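Local coordinates for protein GphF Dehydratase 1 (Archangium violaceum, PDB 6MBF) that probably dehydrates a polyketide intermediate in the gephyronic acid polyketide synthase and may also rearrange the resulting double bond, at residues A61-L66 / I128-L133; A71-V76 / R231-A236; A23-G28 / R94-S99. One frame throughout, in Å; residues are numbered along the deposited sequence.

Interaction 1: residues A61-L66 / I128-L133; sequences AASRLL and IARRQL
Arg130 leaves the strand with CG anti to its backbone N (chi1 -163°), and from there the chain, extended from CG to NE, reaches the C-terminal end of helix 52-65 beside Ser63 and Leu66. On Leu66, CG lies beside its own backbone N, anti to the carbonyl carbon, and the side chain reaches back to the strand. NH1 of Arg130 gives a weak hydrogen bond to Ser63 O at 2.8 Å, the angle at hydrogen being only 123°. Leu66 O, on the first residue to leave the helix, also lies 2.8 Å from Arg130 NH1. The other amino group, NH2, bonds to Asn69 O in the loop beyond.

Apolar contacts fill the rest. Leu66 CD1 presses on the strand backbone, 3.5 Å from Ala129 CA, and touches CG1 of Ile128 at 3.9 Å. Ala62 CB meets Ile128 CB at 4.0 Å. The axes of the short segments 61-65 and 128-131 approach to 8.0 Å at 64°, where helix 52-65 packs on strand 121-131 of the hotdog sheet.

An alanine in place of Arg130 would probably leave Ser63 O and Asn69 O each short of a donor and open a gap beside Leu66 O. With main-chain carbonyls gathered about it, the guanidinium is likely to be favoured by the negative end of the helix dipole.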
# COMPACT_ATOMS: atom_id res chain seq x y z
N ALA A 61 6.45 11.72 -0.83
CA ALA A 61 6.94 12.70 -1.80
C ALA A 61 6.00 13.89 -1.88
O ALA A 61 6.46 15.04 -1.96
CB ALA A 61 7.09 12.06 -3.18
N ALA A 62 4.69 13.65 -1.86
CA ALA A 62 3.74 14.76 -1.85
C ALA A 62 3.98 15.67 -0.66
O ALA A 62 3.93 16.91 -0.79
CB ALA A 62 2.31 14.22 -1.83
N SER A 63 4.24 15.09 0.51
CA SER A 63 4.43 15.90 1.71
C SER A 63 5.68 16.76 1.60
O SER A 63 5.68 17.92 2.04
CB SER A 63 4.52 15.00 2.94
OG SER A 63 4.64 15.79 4.12
N ARG A 64 6.74 16.23 1.02
CA ARG A 64 8.03 16.92 1.00
C ARG A 64 8.19 17.86 -0.19
O ARG A 64 8.91 18.85 -0.08
CB ARG A 64 9.17 15.90 1.02
CG ARG A 64 9.24 15.14 2.33
CD ARG A 64 9.86 13.75 2.18
NE ARG A 64 10.06 13.11 3.48
CZ ARG A 64 9.08 12.56 4.20
NH1 ARG A 64 7.83 12.56 3.75
NH2 ARG A 64 9.36 12.01 5.38
N LEU A 65 7.54 17.57 -1.32
CA LEU A 65 7.71 18.39 -2.52
C LEU A 65 6.63 19.44 -2.69
O LEU A 65 6.90 20.50 -3.27
CB LEU A 65 7.72 17.51 -3.77
CG LEU A 65 8.89 16.55 -3.94
CD1 LEU A 65 8.74 15.76 -5.23
CD2 LEU A 65 10.20 17.31 -3.91
N LEU A 66 5.42 19.16 -2.25
CA LEU A 66 4.32 20.04 -2.61
C LEU A 66 4.00 21.00 -1.48
O LEU A 66 4.05 20.61 -0.30
CB LEU A 66 3.07 19.24 -2.97
CG LEU A 66 3.24 18.33 -4.19
CD1 LEU A 66 1.99 17.53 -4.43
CD2 LEU A 66 3.59 19.15 -5.43
N ILE A 128 0.65 13.30 -7.87
CA ILE A 128 0.54 13.70 -6.48
C ILE A 128 -0.07 15.09 -6.39
O ILE A 128 0.06 15.91 -7.31
CB ILE A 128 1.89 13.66 -5.73
CG1 ILE A 128 2.99 14.36 -6.54
CG2 ILE A 128 2.30 12.20 -5.40
CD1 ILE A 128 4.29 14.52 -5.78
N ALA A 129 -0.74 15.35 -5.28
CA ALA A 129 -1.36 16.65 -5.05
C ALA A 129 -1.53 16.84 -3.55
O ALA A 129 -1.32 15.92 -2.76
CB ALA A 129 -2.70 16.78 -5.79
N ARG A 130 -1.92 18.06 -3.18
CA ARG A 130 -2.10 18.44 -1.80
C ARG A 130 -3.23 19.46 -1.76
O ARG A 130 -3.28 20.35 -2.61
CB ARG A 130 -0.80 19.01 -1.23
CG ARG A 130 -0.73 19.08 0.27
CD ARG A 130 0.72 19.08 0.68
NE ARG A 130 0.89 19.48 2.07
CZ ARG A 130 2.06 19.54 2.68
NH1 ARG A 130 3.17 19.21 2.01
NH2 ARG A 130 2.14 19.91 3.95
N ARG A 131 -4.14 19.32 -0.81
CA ARG A 131 -5.31 20.18 -0.74
C ARG A 131 -5.58 20.57 0.70
O ARG A 131 -5.43 19.75 1.61
CB ARG A 131 -6.54 19.49 -1.34
CG ARG A 131 -7.79 20.35 -1.34
CD ARG A 131 -8.99 19.64 -1.94
NE ARG A 131 -9.54 18.61 -1.05
CZ ARG A 131 -9.44 17.31 -1.28
NH1 ARG A 131 -8.82 16.88 -2.37
NH2 ARG A 131 -9.97 16.44 -0.43
N GLN A 132 -6.00 21.82 0.91
CA GLN A 132 -6.33 22.27 2.25
C GLN A 132 -7.56 21.54 2.77
O GLN A 132 -8.51 21.28 2.02
CB GLN A 132 -6.55 23.78 2.27
CG GLN A 132 -6.04 24.45 3.54
CD GLN A 132 -5.76 25.93 3.36
OE1 GLN A 132 -5.23 26.37 2.33
NE2 GLN A 132 -6.10 26.72 4.37
N LEU A 133 -7.54 21.20 4.05
CA LEU A 133 -8.55 20.33 4.66
C LEU A 133 -9.99 20.82 4.50
O LEU A 133 -10.26 22.02 4.57
CB LEU A 133 -8.23 20.14 6.15
CG LEU A 133 -7.84 21.41 6.92
CD1 LEU A 133 -9.06 22.06 7.58
CD2 LEU A 133 -6.75 21.12 7.94

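Interaction 2: residues A71-V76 / R231-A236; sequences ADTLIV and RIELRA
Leu74 and Leu234 face each other as an antiparallel hydrogen-bonded pair, and Val76 with Ile232 forms the next one. Each pair exchanges two bonds: Leu74 N reaches Leu234 O at 3.0 Å, and Leu234 N returns to Leu74 O at 2.8 Å. Val76 N gives to Ile232 O at 2.9 Å, nearly straight at 170°, while Ile232 N reaches Val76 O at 2.8 Å. Ile75 and Glu233, the non-hydrogen-bonded pair between, turn their backbone groups outward to Ala129 and Ser276. A water prolongs the ladder beyond Leu74: it donates to Asp72 O at 2.9 Å and, weakly, to Leu234 O. The pairing joins the two hotdog halves, consistent with a double-hotdog dehydratase.

On the face of Ile75 and Glu233 lies a charge network. Arg231 NH2 makes a salt bridge to Glu233 OE1 at 3.1 Å; the oxygen lies in the guanidinium plane but is approached from above the carboxylate plane. Arg231 NH1 makes a salt bridge with Glu77, and Ile75 CG2 lies over one face of the guanidinium, toward its rim, 3.7 Å from NH1. With CG anti to the backbone N (chi1 -177°) and the chain extended beyond, Glu233 OE2 accepts from Thr73 OG1; this oxygen also forms a salt bridge with Arg131, though its exact place is doubtful. The carboxylate so stands between two arginines whose like charges it probably offsets.

The opposite face is apolar: Val76 CB packs beside Ile232 CG2 at 3.6 Å. There Leu74 and Val76 lie under Leu59 of helix 52-65, while strand 121-131 flanks 73-81 and strand 273-284 flanks 224-234.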
# COMPACT_ATOMS: atom_id res chain seq x y z
N ALA A 71 -1.13 20.28 7.79
CA ALA A 71 -2.41 19.62 7.99
C ALA A 71 -3.20 19.40 6.70
O ALA A 71 -4.27 18.79 6.75
CB ALA A 71 -3.28 20.43 8.95
N ASP A 72 -2.71 19.89 5.56
CA ASP A 72 -3.41 19.64 4.31
C ASP A 72 -3.41 18.15 3.99
O ASP A 72 -2.53 17.39 4.42
CB ASP A 72 -2.76 20.41 3.16
CG ASP A 72 -2.94 21.91 3.29
OD1 ASP A 72 -2.35 22.65 2.47
OD2 ASP A 72 -3.65 22.35 4.23
N THR A 73 -4.42 17.72 3.23
CA THR A 73 -4.49 16.32 2.82
C THR A 73 -3.43 16.03 1.76
O THR A 73 -3.10 16.88 0.93
CB THR A 73 -5.87 16.00 2.26
OG1 THR A 73 -5.98 16.52 0.93
CG2 THR A 73 -6.97 16.60 3.14
N LEU A 74 -2.89 14.82 1.79
CA LEU A 74 -1.98 14.33 0.77
C LEU A 74 -2.75 13.44 -0.20
O LEU A 74 -3.54 12.59 0.23
CB LEU A 74 -0.83 13.55 1.39
CG LEU A 74 -0.01 14.21 2.51
CD1 LEU A 74 0.96 13.22 3.13
CD2 LEU A 74 0.73 15.40 1.96
N ILE A 75 -2.50 13.60 -1.49
CA ILE A 75 -3.29 12.93 -2.52
C ILE A 75 -2.36 12.21 -3.50
O ILE A 75 -1.35 12.77 -3.94
CB ILE A 75 -4.18 13.93 -3.27
CG1 ILE A 75 -5.15 14.61 -2.30
CG2 ILE A 75 -4.94 13.22 -4.38
CD1 ILE A 75 -5.60 15.99 -2.76
N VAL A 76 -2.71 10.97 -3.84
CA VAL A 76 -2.07 10.27 -4.95
C VAL A 76 -3.19 9.80 -5.87
O VAL A 76 -4.18 9.24 -5.40
CB VAL A 76 -1.21 9.08 -4.49
CG1 VAL A 76 -0.33 8.60 -5.64
CG2 VAL A 76 -0.34 9.44 -3.29
N ARG A 231 -7.41 6.78 -6.67
CA ARG A 231 -7.12 7.88 -5.77
C ARG A 231 -6.93 7.35 -4.36
O ARG A 231 -7.67 6.48 -3.92
CB ARG A 231 -8.26 8.91 -5.79
CG ARG A 231 -8.01 10.16 -4.99
CD ARG A 231 -9.21 11.08 -5.17
NE ARG A 231 -9.27 12.09 -4.12
CZ ARG A 231 -8.92 13.36 -4.28
NH1 ARG A 231 -8.48 13.80 -5.46
NH2 ARG A 231 -9.01 14.20 -3.26
N ILE A 232 -5.93 7.89 -3.66
CA ILE A 232 -5.82 7.73 -2.22
C ILE A 232 -5.59 9.11 -1.62
O ILE A 232 -4.79 9.89 -2.13
CB ILE A 232 -4.71 6.74 -1.80
CG1 ILE A 232 -4.62 6.66 -0.28
CG2 ILE A 232 -3.37 7.14 -2.39
CD1 ILE A 232 -3.76 5.52 0.24
N GLU A 233 -6.34 9.43 -0.56
CA GLU A 233 -6.19 10.70 0.13
C GLU A 233 -5.95 10.44 1.61
O GLU A 233 -6.66 9.63 2.22
CB GLU A 233 -7.42 11.58 -0.06
CG GLU A 233 -7.28 12.94 0.57
CD GLU A 233 -8.36 13.87 0.10
OE1 GLU A 233 -9.43 13.38 -0.33
OE2 GLU A 233 -8.13 15.10 0.13
N LEU A 234 -4.96 11.11 2.18
CA LEU A 234 -4.59 10.93 3.58
C LEU A 234 -4.81 12.24 4.33
O LEU A 234 -4.28 13.28 3.93
CB LEU A 234 -3.13 10.49 3.72
CG LEU A 234 -2.62 10.20 5.13
CD1 LEU A 234 -3.32 8.98 5.75
CD2 LEU A 234 -1.12 9.99 5.10
N ARG A 235 -5.57 12.18 5.43
CA ARG A 235 -5.91 13.36 6.20
C ARG A 235 -5.21 13.45 7.55
O ARG A 235 -5.28 14.50 8.19
CB ARG A 235 -7.42 13.43 6.46
CG ARG A 235 -8.28 13.21 5.24
CD ARG A 235 -9.71 13.62 5.52
NE ARG A 235 -10.49 13.70 4.30
CZ ARG A 235 -11.56 14.47 4.15
NH1 ARG A 235 -11.97 15.23 5.16
NH2 ARG A 235 -12.22 14.49 3.00
N ALA A 236 -4.61 12.36 8.03
CA ALA A 236 -3.86 12.38 9.27
C ALA A 236 -2.63 11.50 9.10
O ALA A 236 -2.72 10.42 8.50
CB ALA A 236 -4.70 11.89 10.45
O HOH W 1 -2.33 14.98 6.03

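Interaction 3: residues A23-G28 / R94-S99; sequences ARCFTG and RLRLRS
Phe26 and Leu97 form the middle one of three antiparallel hydrogen-bonded pairs, with Arg24 and Ser99 towards one end and Gly28 and Leu95 towards the other. Each pair exchanges two backbone bonds. Those of the middle pair are unequal: Phe26 N meets Leu97 O at 2.8 Å and 174°, whereas Leu97 N reaches Phe26 O at 3.1 Å and 147°. Cys25 with Arg98 and Thr27 with Arg96 are the non-hydrogen-bonded pairs between them.

Side-chain bonds reinforce the Gly28 end. Thr27 OG1, anti to its backbone N (chi1 -168°), donates to Leu95 O at 3.1 Å; Gly28 N reaches the same oxygen from the opposite face of the carbonyl plane, so two donors grip it. Arg94, bent at chi2 and chi3, folds back towards the partner strand. Its NE gives a weak bond to Gly28 O at 3.3 Å, with that oxygen in the guanidinium plane, and its NH2 another weak one to Thr27 OG1 at 2.8 Å.

Among nonpolar contacts, Phe26 and Leu97 run alongside each other on the same face, with CD2 of the ring 4.2 Å from CD2 of the leucine. On the other face Cys25 SG rests against Arg96 CG at 3.7 Å. The guanidinium of Arg96 leads away to a salt bridge with Glu117 and a cation-pi contact with Trp120, and that of Arg98 to Glu105.

The pairing lies near the edge of the first hotdog half, whose sheet packs on helix 52-65. Strand 23-30 is flanked on its far side by the short strand 14-15, and 93-100 by 103-109. The helix covers the face bearing Phe26, Leu97 and Ser99, through Leu65 and Ala61.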
# COMPACT_ATOMS: atom_id res chain seq x y z
N ALA A 23 13.04 19.12 -12.18
CA ALA A 23 12.95 17.68 -11.98
C ALA A 23 13.45 17.35 -10.58
O ALA A 23 14.60 17.65 -10.24
CB ALA A 23 13.77 16.93 -13.03
N ARG A 24 12.60 16.73 -9.78
CA ARG A 24 12.93 16.38 -8.41
C ARG A 24 13.22 14.89 -8.31
O ARG A 24 12.67 14.09 -9.07
CB ARG A 24 11.77 16.73 -7.47
CG ARG A 24 11.11 18.07 -7.76
CD ARG A 24 11.96 19.23 -7.29
NE ARG A 24 11.16 20.42 -7.01
CZ ARG A 24 11.07 21.47 -7.83
NH1 ARG A 24 11.73 21.48 -8.98
NH2 ARG A 24 10.32 22.51 -7.50
N CYS A 25 14.05 14.51 -7.34
CA CYS A 25 14.45 13.12 -7.24
C CYS A 25 14.80 12.75 -5.81
O CYS A 25 15.50 13.50 -5.12
CB CYS A 25 15.63 12.82 -8.17
SG CYS A 25 16.15 11.07 -8.19
N PHE A 26 14.30 11.60 -5.37
CA PHE A 26 14.70 10.97 -4.12
C PHE A 26 15.38 9.64 -4.45
O PHE A 26 15.01 8.97 -5.41
CB PHE A 26 13.50 10.70 -3.18
CG PHE A 26 12.74 11.94 -2.76
CD1 PHE A 26 13.02 12.57 -1.56
CD2 PHE A 26 11.72 12.44 -3.56
CE1 PHE A 26 12.31 13.70 -1.17
CE2 PHE A 26 11.01 13.57 -3.18
CZ PHE A 26 11.30 14.19 -1.98
N THR A 27 16.36 9.26 -3.64
CA THR A 27 16.94 7.94 -3.83
C THR A 27 17.36 7.36 -2.49
O THR A 27 17.72 8.07 -1.56
CB THR A 27 18.14 7.98 -4.79
OG1 THR A 27 18.50 6.64 -5.16
CG2 THR A 27 19.33 8.66 -4.13
N GLY A 28 17.31 6.03 -2.42
CA GLY A 28 17.74 5.34 -1.22
C GLY A 28 18.04 3.90 -1.58
O GLY A 28 17.97 3.49 -2.74
N ARG A 94 18.60 -0.42 -5.06
CA ARG A 94 18.42 1.03 -5.13
C ARG A 94 16.97 1.35 -5.48
O ARG A 94 16.40 0.73 -6.38
CB ARG A 94 19.34 1.64 -6.17
CG ARG A 94 20.82 1.39 -5.94
CD ARG A 94 21.28 1.92 -4.59
NE ARG A 94 20.84 3.29 -4.36
CZ ARG A 94 21.51 4.37 -4.76
NH1 ARG A 94 22.65 4.24 -5.41
NH2 ARG A 94 21.02 5.57 -4.51
N LEU A 95 16.38 2.30 -4.77
CA LEU A 95 15.04 2.80 -5.04
C LEU A 95 15.11 4.27 -5.42
O LEU A 95 15.92 5.02 -4.87
CB LEU A 95 14.12 2.66 -3.83
CG LEU A 95 13.41 1.35 -3.54
CD1 LEU A 95 12.33 1.62 -2.51
CD2 LEU A 95 12.81 0.75 -4.80
N ARG A 96 14.25 4.68 -6.35
CA ARG A 96 14.26 6.05 -6.84
C ARG A 96 12.84 6.50 -7.10
O ARG A 96 12.08 5.79 -7.76
CB ARG A 96 15.09 6.17 -8.12
CG ARG A 96 15.14 7.56 -8.74
CD ARG A 96 15.90 7.54 -10.07
NE ARG A 96 15.11 6.94 -11.14
CZ ARG A 96 15.59 6.59 -12.33
NH1 ARG A 96 16.87 6.76 -12.61
NH2 ARG A 96 14.78 6.05 -13.23
N LEU A 97 12.47 7.67 -6.57
CA LEU A 97 11.25 8.34 -6.97
C LEU A 97 11.65 9.65 -7.64
O LEU A 97 12.34 10.47 -7.03
CB LEU A 97 10.32 8.60 -5.77
CG LEU A 97 8.95 9.20 -6.10
CD1 LEU A 97 7.90 8.79 -5.05
CD2 LEU A 97 8.97 10.74 -6.23
N ARG A 98 11.22 9.83 -8.88
CA ARG A 98 11.47 11.06 -9.60
C ARG A 98 10.13 11.72 -9.92
O ARG A 98 9.11 11.05 -10.11
CB ARG A 98 12.27 10.80 -10.89
CG ARG A 98 11.53 10.05 -11.97
CD ARG A 98 12.47 9.68 -13.12
NE ARG A 98 11.73 9.16 -14.27
CZ ARG A 98 12.32 8.58 -15.31
NH1 ARG A 98 13.63 8.45 -15.33
NH2 ARG A 98 11.59 8.14 -16.33
N SER A 99 10.15 13.04 -9.98
CA SER A 99 8.93 13.81 -10.13
C SER A 99 9.20 15.01 -11.02
O SER A 99 10.27 15.62 -10.95
CB SER A 99 8.40 14.28 -8.77
OG SER A 99 7.19 15.00 -8.91

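Helix 52-65 and the strands beneath it tie the three contacts together. Interactions 1 and 2, with centres about 7 Å apart, meet where strands 121-131 and 73-81 run side by side, and Arg131 O lies 2.8 Å from Thr73 N in a probable hydrogen bond. Interaction 3, its centre about 16 Å from that of interaction 1, meets the same helix: Leu65 CG is 3.7 Å from Phe26 CE2, and Ala61 CB is 3.8 Å from Leu97 CD2. Interactions 2 and 3 do not touch, their nearest atoms being about 8 Å apart. The bound magnesium ion is remote, about 13 Å from the Ile232 side chain and 14 Å from that of Leu95.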